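Local coordinates for protein PAN2-PAN3 deadenylation complex catalytic subunit pan2 (Neurospora crassa, PDB 4CZW) that probably shortens the poly(A) tails of messenger RNA as the catalytic exonuclease subunit of the PAN2-PAN3 deadenylation complex, here as its ubiquitin-protease-like and nuclease domains, at residues 185-190 and 194-199; 261-266 and 294-299; 292-295 and 300-303. All blocks are in the same frame, centred on the assembly; numbering follows the deposited sequence.

Contact 1. Residues 185-190 and 194-199; sequences RYQIKC and QHVSPR. With ZN (zinc ion), chain C.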
loop_
_atom_site.group_PDB
_atom_site.type_symbol
_atom_site.label_atom_id
_atom_site.label_comp_id
_atom_site.label_asym_id
_atom_site.label_seq_id
_atom_site.Cartn_x
_atom_site.Cartn_y
_atom_site.Cartn_z
ATOM N N ARG A 185 24.317 18.073 -7.539
ATOM C CA ARG A 185 24.258 19.021 -8.645
ATOM C C ARG A 185 25.425 18.775 -9.596
ATOM O O ARG A 185 26.443 18.205 -9.204
ATOM C CB ARG A 185 24.284 20.464 -8.135
ATOM C CG ARG A 185 25.592 20.872 -7.477
ATOM C CD ARG A 185 25.585 22.344 -7.100
ATOM N NE ARG A 185 26.842 22.757 -6.482
ATOM C CZ ARG A 185 27.105 23.996 -6.079
ATOM N NH1 ARG A 185 26.197 24.950 -6.230
ATOM N NH2 ARG A 185 28.276 24.281 -5.526
ATOM N N TYR A 186 25.274 19.201 -10.846
ATOM C CA TYR A 186 26.314 18.995 -11.846
ATOM C C TYR A 186 27.255 20.189 -11.952
ATOM O O TYR A 186 26.816 21.329 -12.105
ATOM C CB TYR A 186 25.695 18.707 -13.215
ATOM C CG TYR A 186 25.108 17.321 -13.346
ATOM C CD1 TYR A 186 25.916 16.228 -13.630
ATOM C CD2 TYR A 186 23.745 17.106 -13.193
ATOM C CE1 TYR A 186 25.385 14.959 -13.754
ATOM C CE2 TYR A 186 23.205 15.839 -13.315
ATOM C CZ TYR A 186 24.029 14.770 -13.595
ATOM O OH TYR A 186 23.496 13.507 -13.716
ATOM N N GLN A 187 28.553 19.918 -11.868
ATOM C CA GLN A 187 29.564 20.942 -12.095
ATOM C C GLN A 187 30.075 20.860 -13.528
ATOM O O GLN A 187 30.795 19.928 -13.889
ATOM C CB GLN A 187 30.725 20.795 -11.110
ATOM C CG GLN A 187 31.904 21.708 -11.411
ATOM C CD GLN A 187 33.107 21.422 -10.534
ATOM O OE1 GLN A 187 33.003 21.385 -9.308
ATOM N NE2 GLN A 187 34.259 21.214 -11.161
ATOM N N ILE A 188 29.692 21.836 -14.342
ATOM C CA ILE A 188 30.102 21.875 -15.739
ATOM C C ILE A 188 31.289 22.814 -15.930
ATOM O O ILE A 188 31.146 24.035 -15.856
ATOM C CB ILE A 188 28.945 22.317 -16.650
ATOM C CG1 ILE A 188 27.723 21.423 -16.424
ATOM C CG2 ILE A 188 29.374 22.288 -18.108
ATOM C CD1 ILE A 188 26.525 21.800 -17.267
ATOM N N LYS A 189 32.460 22.236 -16.171
ATOM C CA LYS A 189 33.681 23.017 -16.318
ATOM C C LYS A 189 34.185 23.029 -17.757
ATOM O O LYS A 189 34.362 21.977 -18.371
ATOM C CB LYS A 189 34.773 22.477 -15.392
ATOM C CG LYS A 189 36.128 23.143 -15.578
ATOM C CD LYS A 189 37.203 22.477 -14.732
ATOM C CE LYS A 189 36.915 22.624 -13.248
ATOM N NZ LYS A 189 37.994 22.032 -12.410
ATOM N N CYS A 190 34.409 24.225 -18.292
ATOM C CA CYS A 190 35.043 24.371 -19.596
ATOM C C CYS A 190 36.491 23.912 -19.498
ATOM O O CYS A 190 37.227 24.351 -18.619
ATOM C CB CYS A 190 34.968 25.821 -20.081
ATOM S SG CYS A 190 35.869 26.159 -21.619
ATOM N N GLN A 194 38.715 26.920 -17.962
ATOM C CA GLN A 194 38.480 26.388 -16.618
ATOM C C GLN A 194 37.314 27.062 -15.892
ATOM O O GLN A 194 37.266 27.075 -14.663
ATOM C CB GLN A 194 39.754 26.505 -15.774
ATOM C CG GLN A 194 41.002 25.986 -16.470
ATOM C CD GLN A 194 40.830 24.577 -17.003
ATOM O OE1 GLN A 194 40.307 23.699 -16.316
ATOM N NE2 GLN A 194 41.269 24.354 -18.237
ATOM N N HIS A 195 36.373 27.610 -16.656
ATOM C CA HIS A 195 35.197 28.250 -16.076
ATOM C C HIS A 195 34.163 27.209 -15.664
ATOM O O HIS A 195 33.900 26.260 -16.401
ATOM C CB HIS A 195 34.580 29.242 -17.064
ATOM C CG HIS A 195 33.346 29.917 -16.551
ATOM N ND1 HIS A 195 33.353 30.745 -15.449
ATOM C CD2 HIS A 195 32.064 29.882 -16.987
ATOM C CE1 HIS A 195 32.130 31.194 -15.229
ATOM N NE2 HIS A 195 31.329 30.686 -16.148
ATOM N N VAL A 196 33.578 27.389 -14.484
ATOM C CA VAL A 196 32.597 26.441 -13.969
ATOM C C VAL A 196 31.196 27.043 -13.893
ATOM O O VAL A 196 31.024 28.210 -13.540
ATOM C CB VAL A 196 32.997 25.919 -12.573
ATOM C CG1 VAL A 196 34.189 24.982 -12.678
ATOM C CG2 VAL A 196 33.302 27.077 -11.633
ATOM N N SER A 197 30.199 26.234 -14.235
ATOM C CA SER A 197 28.802 26.640 -14.158
ATOM C C SER A 197 27.941 25.460 -13.716
ATOM O O SER A 197 28.066 24.361 -14.256
ATOM C CB SER A 197 28.319 27.186 -15.503
ATOM O OG SER A 197 28.517 26.242 -16.540
ATOM N N PRO A 198 27.067 25.685 -12.725
ATOM C CA PRO A 198 26.277 24.610 -12.115
ATOM C C PRO A 198 24.996 24.263 -12.870
ATOM O O PRO A 198 24.387 25.126 -13.502
ATOM C CB PRO A 198 25.944 25.179 -10.737
ATOM C CG PRO A 198 25.838 26.647 -10.977
ATOM C CD PRO A 198 26.854 26.976 -12.046
ATOM N N ARG A 199 24.604 22.995 -12.798
ATOM C CA ARG A 199 23.313 22.545 -13.302
ATOM C C ARG A 199 22.641 21.665 -12.254
ATOM O O ARG A 199 23.209 20.663 -11.816
ATOM C CB ARG A 199 23.466 21.782 -14.620
ATOM C CG ARG A 199 22.149 21.256 -15.176
ATOM C CD ARG A 199 22.347 20.463 -16.459
ATOM N NE ARG A 199 21.089 19.908 -16.952
ATOM C CZ ARG A 199 20.975 19.169 -18.050
ATOM N NH1 ARG A 199 22.047 18.891 -18.779
ATOM N NH2 ARG A 199 19.788 18.708 -18.421
HETATM ZN ZN ZN C . 35.480 28.455 -21.651
#
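Tyr186 and Arg199, then Ile188 and Ser197, form antiparallel hydrogen-bonded pairs between strands that run at 152° to each other, 4.6 Å apart at closest approach. Tyr186 N binds Arg199 O at 2.7 Å. Nearer the turn, Cys190 N gives a further bond of 2.8 Å to His195 O. Ile188 and Arg199 lie on one face of the hairpin. The CD1 tip of Ile188 comes within 4.0 Å of Arg199 CB. Ile188 CB rests 3.3 Å from Ser197 O. Lys189 and Val196 run alongside each other on the other face. The Lys189 chain bends at its third torsion (chi3 -64°), and its CE meets Val196 CG1 at 3.6 Å. The hairpin is part of a four-stranded zinc-binding finger of the USP-like domain, which is predicted to be catalytically inactive. Cys190 SG, anti to its backbone N (chi1 174°), binds the zinc ion at 2.3 Å. Cys193 in the turn, with Cys245 and Cys248, completes the four-sulfur site. Gln194 swings its amide back over the turn, and its OE1 lies 3.7 Å from Lys189 CD.

Contact 2. Residues 261-266 and 294-299; sequences FNIPAV and IIVDQG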
loop_
_atom_site.group_PDB
_atom_site.type_symbol
_atom_site.label_atom_id
_atom_site.label_comp_id
_atom_site.label_asym_id
_atom_site.label_seq_id
_atom_site.Cartn_x
_atom_site.Cartn_y
_atom_site.Cartn_z
ATOM N N PHE A 261 26.175 15.654 -2.607
ATOM C CA PHE A 261 26.206 16.247 -1.275
ATOM C C PHE A 261 25.656 15.296 -0.215
ATOM O O PHE A 261 26.312 15.029 0.792
ATOM C CB PHE A 261 25.414 17.556 -1.260
ATOM C CG PHE A 261 25.908 18.574 -2.248
ATOM C CD1 PHE A 261 27.264 18.806 -2.405
ATOM C CD2 PHE A 261 25.016 19.290 -3.027
ATOM C CE1 PHE A 261 27.720 19.741 -3.314
ATOM C CE2 PHE A 261 25.466 20.225 -3.940
ATOM C CZ PHE A 261 26.820 20.451 -4.084
ATOM N N ASN A 262 24.448 14.791 -0.445
ATOM C CA ASN A 262 23.809 13.886 0.504
ATOM C C ASN A 262 23.174 12.668 -0.155
ATOM O O ASN A 262 22.701 12.732 -1.289
ATOM C CB ASN A 262 22.745 14.628 1.317
ATOM C CG ASN A 262 23.331 15.384 2.491
ATOM O OD1 ASN A 262 23.582 14.807 3.549
ATOM N ND2 ASN A 262 23.547 16.682 2.313
ATOM N N ILE A 263 23.172 11.558 0.575
ATOM C CA ILE A 263 22.485 10.348 0.150
ATOM C C ILE A 263 21.202 10.184 0.964
ATOM O O ILE A 263 21.175 10.504 2.153
ATOM C CB ILE A 263 23.377 9.103 0.310
ATOM C CG1 ILE A 263 23.960 9.046 1.723
ATOM C CG2 ILE A 263 24.497 9.119 -0.720
ATOM C CD1 ILE A 263 24.814 7.830 1.982
ATOM N N PRO A 264 20.129 9.697 0.323
ATOM C CA PRO A 264 18.830 9.582 0.995
ATOM C C PRO A 264 18.825 8.541 2.112
ATOM O O PRO A 264 19.609 7.594 2.079
ATOM C CB PRO A 264 17.888 9.164 -0.138
ATOM C CG PRO A 264 18.768 8.478 -1.122
ATOM C CD PRO A 264 20.072 9.221 -1.070
ATOM N N ALA A 265 17.945 8.729 3.092
ATOM C CA ALA A 265 17.785 7.771 4.179
ATOM C C ALA A 265 17.203 6.467 3.646
ATOM O O ALA A 265 17.509 5.385 4.146
ATOM C CB ALA A 265 16.902 8.347 5.272
ATOM N N VAL A 266 16.355 6.585 2.628
ATOM C CA VAL A 266 15.821 5.425 1.925
ATOM C C VAL A 266 16.471 5.320 0.551
ATOM O O VAL A 266 16.304 6.201 -0.294
ATOM C CB VAL A 266 14.292 5.502 1.770
ATOM C CG1 VAL A 266 13.784 4.336 0.935
ATOM C CG2 VAL A 266 13.620 5.521 3.132
ATOM N N ILE A 294 28.258 3.725 3.225
ATOM C CA ILE A 294 28.542 4.718 2.194
ATOM C C ILE A 294 29.191 5.983 2.757
ATOM O O ILE A 294 28.725 6.547 3.749
ATOM C CB ILE A 294 27.261 5.104 1.427
ATOM C CG1 ILE A 294 26.604 3.859 0.825
ATOM C CG2 ILE A 294 27.576 6.113 0.336
ATOM C CD1 ILE A 294 25.347 4.146 0.032
ATOM N N ILE A 295 30.273 6.416 2.115
ATOM C CA ILE A 295 30.982 7.630 2.504
ATOM C C ILE A 295 30.816 8.732 1.460
ATOM O O ILE A 295 31.140 8.535 0.292
ATOM C CB ILE A 295 32.495 7.375 2.705
ATOM C CG1 ILE A 295 32.737 6.150 3.588
ATOM C CG2 ILE A 295 33.162 8.601 3.305
ATOM C CD1 ILE A 295 34.120 6.116 4.208
ATOM N N VAL A 296 30.312 9.888 1.880
ATOM C CA VAL A 296 30.232 11.044 0.991
ATOM C C VAL A 296 31.312 12.062 1.348
ATOM O O VAL A 296 31.238 12.716 2.389
ATOM C CB VAL A 296 28.853 11.727 1.050
ATOM C CG1 VAL A 296 28.847 12.977 0.179
ATOM C CG2 VAL A 296 27.761 10.763 0.611
ATOM N N ASP A 297 32.313 12.191 0.482
ATOM C CA ASP A 297 33.437 13.085 0.745
ATOM C C ASP A 297 33.842 13.888 -0.489
ATOM O O ASP A 297 34.286 13.323 -1.490
ATOM C CB ASP A 297 34.637 12.289 1.261
ATOM C CG ASP A 297 35.807 13.178 1.637
ATOM O OD1 ASP A 297 35.570 14.327 2.062
ATOM O OD2 ASP A 297 36.965 12.724 1.507
ATOM N N GLN A 298 33.686 15.207 -0.399
ATOM C CA GLN A 298 34.074 16.136 -1.460
ATOM C C GLN A 298 33.442 15.794 -2.807
ATOM O O GLN A 298 34.128 15.721 -3.826
ATOM C CB GLN A 298 35.599 16.182 -1.595
ATOM C CG GLN A 298 36.312 16.715 -0.360
ATOM C CD GLN A 298 37.817 16.774 -0.530
ATOM O OE1 GLN A 298 38.365 16.256 -1.504
ATOM N NE2 GLN A 298 38.494 17.408 0.420
ATOM N N GLY A 299 32.129 15.583 -2.800
ATOM C CA GLY A 299 31.388 15.327 -4.023
ATOM C C GLY A 299 31.486 13.901 -4.527
ATOM O O GLY A 299 30.876 13.551 -5.538
#
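Phe261 meets Val296 through its backbone, while its side chain leads away from the 294-299 segment. Phe261 O lies 3.3 Å from Val296 CG1. Val296 CG1 stands anti to its own backbone N (chi1 176°), which places that methyl beside Phe261 O. The ring of Phe261 packs instead on Asp183 and Arg185 of the neighbouring strand 183-190.

Ile263 carries the apolar part of the contact. Its CB points toward the other segment, and its two branches reach different partners. The CG1 branch sits between the backbone N and the carbonyl carbon (chi1 51°) and runs out extended to CD1. Ile263 CD1 lies 3.6 Å from Ile294 CG2 and is also close to Ile294 CB. The two isoleucine side chains meet at a slant. The shorter branch of Ile263, CG2, lies 3.9 Å from Val296 CG2, and here the two side chains lie alongside and run in opposing senses.

From Pro264 the chain leaves this partner. Pro264 O accepts a hydrogen bond from the hydroxyl of Tyr323, and Val266 packs on Leu62 and Leu63 of helix 61-71. The contact thus lies where the chain leaves the zinc-finger sheet and passes the end of the hairpin 291-305. No hydrogen bond crosses between the segments. The contact rests on apolar packing of Ile263 against Ile294 and Val296, which implies little directional preference where these two parts of the USP-like domain meet.

Contact 3. Residues 292-295 and 300-303; sequences IGII and HVYC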
loop_
_atom_site.group_PDB
_atom_site.type_symbol
_atom_site.label_atom_id
_atom_site.label_comp_id
_atom_site.label_asym_id
_atom_site.label_seq_id
_atom_site.Cartn_x
_atom_site.Cartn_y
_atom_site.Cartn_z
ATOM N N ILE A 292 25.565 -2.414 3.722
ATOM C CA ILE A 292 26.568 -1.584 3.062
ATOM C C ILE A 292 26.838 -0.306 3.849
ATOM O O ILE A 292 25.995 0.148 4.624
ATOM C CB ILE A 292 26.143 -1.199 1.629
ATOM C CG1 ILE A 292 24.809 -0.451 1.647
ATOM C CG2 ILE A 292 26.054 -2.430 0.744
ATOM C CD1 ILE A 292 24.331 -0.021 0.278
ATOM N N GLY A 293 28.020 0.264 3.646
ATOM C CA GLY A 293 28.372 1.533 4.252
ATOM C C GLY A 293 28.811 2.516 3.187
ATOM O O GLY A 293 29.636 2.185 2.336
ATOM N N ILE A 294 28.258 3.725 3.225
ATOM C CA ILE A 294 28.542 4.718 2.194
ATOM C C ILE A 294 29.191 5.983 2.757
ATOM O O ILE A 294 28.725 6.547 3.749
ATOM C CB ILE A 294 27.261 5.104 1.427
ATOM C CG1 ILE A 294 26.604 3.859 0.825
ATOM C CG2 ILE A 294 27.576 6.113 0.336
ATOM C CD1 ILE A 294 25.347 4.146 0.032
ATOM N N ILE A 295 30.273 6.416 2.115
ATOM C CA ILE A 295 30.982 7.630 2.504
ATOM C C ILE A 295 30.816 8.732 1.460
ATOM O O ILE A 295 31.140 8.535 0.292
ATOM C CB ILE A 295 32.495 7.375 2.705
ATOM C CG1 ILE A 295 32.737 6.150 3.588
ATOM C CG2 ILE A 295 33.162 8.601 3.305
ATOM C CD1 ILE A 295 34.120 6.116 4.208
ATOM N N HIS A 300 32.252 13.072 -3.826
ATOM C CA HIS A 300 32.427 11.680 -4.224
ATOM C C HIS A 300 31.730 10.727 -3.259
ATOM O O HIS A 300 31.457 11.075 -2.111
ATOM C CB HIS A 300 33.914 11.333 -4.321
ATOM C CG HIS A 300 34.635 12.067 -5.409
ATOM N ND1 HIS A 300 34.507 11.735 -6.741
ATOM C CD2 HIS A 300 35.492 13.114 -5.363
ATOM C CE1 HIS A 300 35.254 12.546 -7.468
ATOM N NE2 HIS A 300 35.862 13.392 -6.657
ATOM N N VAL A 301 31.445 9.521 -3.738
ATOM C CA VAL A 301 30.774 8.508 -2.934
ATOM C C VAL A 301 31.606 7.232 -2.859
ATOM O O VAL A 301 32.073 6.726 -3.878
ATOM C CB VAL A 301 29.374 8.181 -3.496
ATOM C CG1 VAL A 301 28.878 6.847 -2.967
ATOM C CG2 VAL A 301 28.396 9.293 -3.157
ATOM N N TYR A 302 31.794 6.722 -1.645
ATOM C CA TYR A 302 32.559 5.500 -1.438
ATOM C C TYR A 302 31.730 4.463 -0.687
ATOM O O TYR A 302 31.258 4.717 0.419
ATOM C CB TYR A 302 33.851 5.803 -0.677
ATOM C CG TYR A 302 34.663 6.920 -1.292
ATOM C CD1 TYR A 302 35.568 6.666 -2.313
ATOM C CD2 TYR A 302 34.519 8.232 -0.855
ATOM C CE1 TYR A 302 36.311 7.684 -2.880
ATOM C CE2 TYR A 302 35.257 9.256 -1.416
ATOM C CZ TYR A 302 36.151 8.977 -2.429
ATOM O OH TYR A 302 36.889 9.994 -2.990
ATOM N N CYS A 303 31.558 3.293 -1.295
ATOM C CA CYS A 303 30.737 2.242 -0.705
ATOM C C CYS A 303 31.575 1.031 -0.302
ATOM O O CYS A 303 32.506 0.645 -1.007
ATOM C CB CYS A 303 29.637 1.818 -1.680
ATOM S SG CYS A 303 28.463 0.622 -1.005
#
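Val301 and Ile294 touch across a beta hairpin, strand 291-297 with strand 300-305, in the large mixed sheet of the USP-like domain. The two strands run antiparallel at 157°, with axes 4.4 Å apart at closest approach. Val301 CG1 meets Ile294 CG2 at 3.6 Å, the two side chains slanting across each other. The CA of Val301 lies 3.2 Å from Ile295 O, a CA-H...O contact.

Tyr302 follows and forms the hydrogen-bonded pair with Ile295. Ile295 N binds Tyr302 O at 2.6 Å, and Tyr302 N returns a bond to Ile295 O at 2.7 Å. The CB atoms of Tyr302 and Ile295 lie 4.0 Å apart on the same face of the sheet. The CD2 of Tyr302 also comes near Ile295 O. Lys232 makes a cation-pi contact with the Tyr302 ring and a hydrogen bond to Val301 O, while Glu236 is bound to Val301 N.

Cys303 and Ile294 form an antiparallel non-hydrogen-bonded pair, on the face opposite to Tyr302. Helix 227-235 covers this side, with Leu235 packing on Val301, and Ser228 and Leu231 on Cys303. The backbone of Cys303 also meets the partner strand, its CA making a CA-H...O contact with Gly293 O. The first torsion of Cys303 (chi1 -175°) turns its sulfur back over the partner strand. There Cys303 SG lies 4.0 Å from Ile292 CB and 4.2 Å from Ile294 CG1.

Overall arrangement
All three contacts belong to the USP-like domain. Contact 1 lies at the surface, contact 2 is partly buried and contact 3 is buried. Contacts 1 and 3 are each a hairpin held by backbone hydrogen bonds, but their surroundings differ. Contact 1 ends in a zinc site and carries many polar side chains, whereas contact 3 packs apolar residues under helix 227-235. Contact 2 sits between them and has no hydrogen bonds across it. It shares strand 291-297 with contact 3, where Ile294 serves both. It meets contact 1 through Arg185 and Phe261 on adjacent strands of the zinc-finger sheet. The centres of contacts 1 and 3 are about 24 Å apart.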